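Local coordinates for protein (alpha-amylase/trypsin inhibitor rati) (Eleusine coracana, PDB 1B1U) that inhibits both trypsin and alpha-amylase and may protect ragi seeds against endogenous and foreign hydrolases, at residues E75-Q80 with C85-Q90. Residues are numbered along the deposited sequence; the frame is centred on the assembly and turned at random.
Sequences EGRLLQ and CPRQVQ
In this disulfide-rich, helical inhibitor of the cereal trypsin/alpha-amylase family, the loop leaving strand 74-75 packs through Leu79 and Gln80 against Arg87 and Gln90, in the first turn of helix 87-93. The case illustrates how a buried amide can serve its own segment first and a neighbouring loop only weakly, while side-chain packing carries the contact. Gln90 NE2 donates to Cys85 O at 2.7 Å, approaching from above the carbonyl plane, and makes a weak, bent bond to Gln80 O at 3.2 Å. The other end of the amide, OE1, accepts from Arg21 of helix 19-29, and a disulfide ties Cys85, just ahead of N-cap Pro86, to Cys29, the last residue of that helix. Leu79, centre of an inverse gamma turn, and Gln90 run antiparallel alongside each other, Leu79 CD1 3.8 Å from Gln90 CB. On the outer side, CG of Arg87 sits between backbone N and carbonyl carbon (chi1 56°), and the chain bends at chi3, bringing NE to 3.5 Å from Gln80 CA; its charge is met by a salt bridge to Asp81. Arg87 NH1 meets the Arg77 guanidinium edge-on at NH2, the two planes almost perpendicular; both atoms are donors, so like charges approach without bonding. On the buried side, Leu79 CD1 also lies 3.6 Å from Gln90 O.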
loop_
_atom_site.group_PDB
_atom_site.type_symbol
_atom_site.label_atom_id
_atom_site.label_comp_id
_atom_site.label_asym_id
_atom_site.label_seq_id
_atom_site.Cartn_x
_atom_site.Cartn_y
_atom_site.Cartn_z
ATOM N N GLU A 75 -1.433 -4.059 -13.037
ATOM C CA GLU A 75 -0.759 -2.996 -12.304
ATOM C C GLU A 75 -0.681 -3.411 -10.846
ATOM O O GLU A 75 -1.616 -4.008 -10.312
ATOM C CB GLU A 75 -1.507 -1.659 -12.459
ATOM C CG GLU A 75 -2.981 -1.662 -12.054
ATOM C CD GLU A 75 -3.722 -0.396 -12.500
ATOM O OE1 GLU A 75 -3.242 0.299 -13.421
ATOM O OE2 GLU A 75 -4.788 -0.094 -11.928
ATOM N N GLY A 76 0.446 -3.116 -10.209
ATOM C CA GLY A 76 0.619 -3.484 -8.816
ATOM C C GLY A 76 1.896 -4.272 -8.612
ATOM O O GLY A 76 2.701 -4.400 -9.532
ATOM N N ARG A 77 2.076 -4.814 -7.412
ATOM C CA ARG A 77 3.278 -5.577 -7.088
ATOM C C ARG A 77 4.494 -4.661 -7.235
ATOM O O ARG A 77 5.422 -4.926 -7.997
ATOM C CB ARG A 77 3.412 -6.798 -8.006
ATOM C CG ARG A 77 4.450 -7.829 -7.548
ATOM C CD ARG A 77 5.403 -8.228 -8.691
ATOM N NE ARG A 77 6.557 -8.999 -8.224
ATOM C CZ ARG A 77 6.467 -10.124 -7.522
ATOM N NH1 ARG A 77 5.278 -10.618 -7.202
ATOM N NH2 ARG A 77 7.562 -10.760 -7.139
ATOM N N LEU A 78 4.475 -3.566 -6.494
ATOM C CA LEU A 78 5.576 -2.620 -6.523
ATOM C C LEU A 78 6.606 -3.034 -5.466
ATOM O O LEU A 78 7.762 -2.607 -5.515
ATOM C CB LEU A 78 5.052 -1.210 -6.228
ATOM C CG LEU A 78 4.503 -0.309 -7.345
ATOM C CD1 LEU A 78 4.156 -1.135 -8.581
ATOM C CD2 LEU A 78 3.269 0.448 -6.821
ATOM N N LEU A 79 6.171 -3.862 -4.517
ATOM C CA LEU A 79 7.026 -4.340 -3.428
ATOM C C LEU A 79 7.959 -5.459 -3.892
ATOM O O LEU A 79 7.855 -6.608 -3.452
ATOM C CB LEU A 79 6.163 -4.813 -2.237
ATOM C CG LEU A 79 5.255 -3.762 -1.547
ATOM C CD1 LEU A 79 4.992 -4.148 -0.099
ATOM C CD2 LEU A 79 5.884 -2.376 -1.596
ATOM N N GLN A 80 8.868 -5.085 -4.788
ATOM C CA GLN A 80 9.861 -5.978 -5.378
ATOM C C GLN A 80 11.243 -5.815 -4.705
ATOM O O GLN A 80 11.648 -4.710 -4.324
ATOM C CB GLN A 80 9.980 -5.687 -6.888
ATOM C CG GLN A 80 8.651 -5.760 -7.668
ATOM C CD GLN A 80 8.630 -4.894 -8.939
ATOM O OE1 GLN A 80 9.657 -4.386 -9.387
ATOM N NE2 GLN A 80 7.445 -4.731 -9.518
ATOM N N CYS A 85 16.833 -5.054 0.799
ATOM C CA CYS A 85 15.411 -5.015 1.134
ATOM C C CYS A 85 14.521 -6.036 0.389
ATOM O O CYS A 85 13.791 -5.690 -0.537
ATOM C CB CYS A 85 14.870 -3.588 0.929
ATOM S SG CYS A 85 13.261 -3.252 1.718
ATOM N N PRO A 86 14.586 -7.313 0.785
ATOM C CA PRO A 86 13.772 -8.342 0.143
ATOM C C PRO A 86 12.310 -7.959 0.179
ATOM O O PRO A 86 11.877 -7.278 1.093
ATOM C CB PRO A 86 14.036 -9.596 0.978
ATOM C CG PRO A 86 14.711 -9.123 2.220
ATOM C CD PRO A 86 15.447 -7.883 1.832
ATOM N N ARG A 87 11.548 -8.415 -0.812
ATOM C CA ARG A 87 10.128 -8.109 -0.875
ATOM C C ARG A 87 9.332 -8.761 0.251
ATOM O O ARG A 87 8.206 -8.355 0.516
ATOM C CB ARG A 87 9.547 -8.532 -2.234
ATOM C CG ARG A 87 9.753 -9.993 -2.599
ATOM C CD ARG A 87 9.532 -10.225 -4.097
ATOM N NE ARG A 87 10.364 -9.367 -4.950
ATOM C CZ ARG A 87 10.720 -9.671 -6.195
ATOM N NH1 ARG A 87 10.325 -10.811 -6.740
ATOM N NH2 ARG A 87 11.451 -8.833 -6.909
ATOM N N GLN A 88 9.905 -9.763 0.916
ATOM C CA GLN A 88 9.204 -10.440 2.011
ATOM C C GLN A 88 9.274 -9.642 3.311
ATOM O O GLN A 88 8.556 -9.922 4.271
ATOM C CB GLN A 88 9.764 -11.848 2.237
ATOM C CG GLN A 88 8.993 -12.681 3.284
ATOM C CD GLN A 88 7.568 -12.176 3.565
ATOM O OE1 GLN A 88 6.749 -12.055 2.655
ATOM N NE2 GLN A 88 7.274 -11.885 4.831
ATOM N N VAL A 89 10.160 -8.655 3.346
ATOM C CA VAL A 89 10.277 -7.793 4.509
ATOM C C VAL A 89 9.217 -6.720 4.247
ATOM O O VAL A 89 8.407 -6.414 5.123
ATOM C CB VAL A 89 11.704 -7.190 4.607
ATOM C CG1 VAL A 89 11.858 -6.359 5.871
ATOM C CG2 VAL A 89 12.721 -8.316 4.641
ATOM N N GLN A 90 9.202 -6.203 3.016
ATOM C CA GLN A 90 8.233 -5.185 2.585
ATOM C C GLN A 90 6.814 -5.723 2.705
ATOM O O GLN A 90 5.934 -5.065 3.245
ATOM C CB GLN A 90 8.499 -4.763 1.132
ATOM C CG GLN A 90 9.965 -4.854 0.733
ATOM C CD GLN A 90 10.322 -4.077 -0.525
ATOM O OE1 GLN A 90 9.596 -3.180 -0.960
ATOM N NE2 GLN A 90 11.458 -4.420 -1.114
#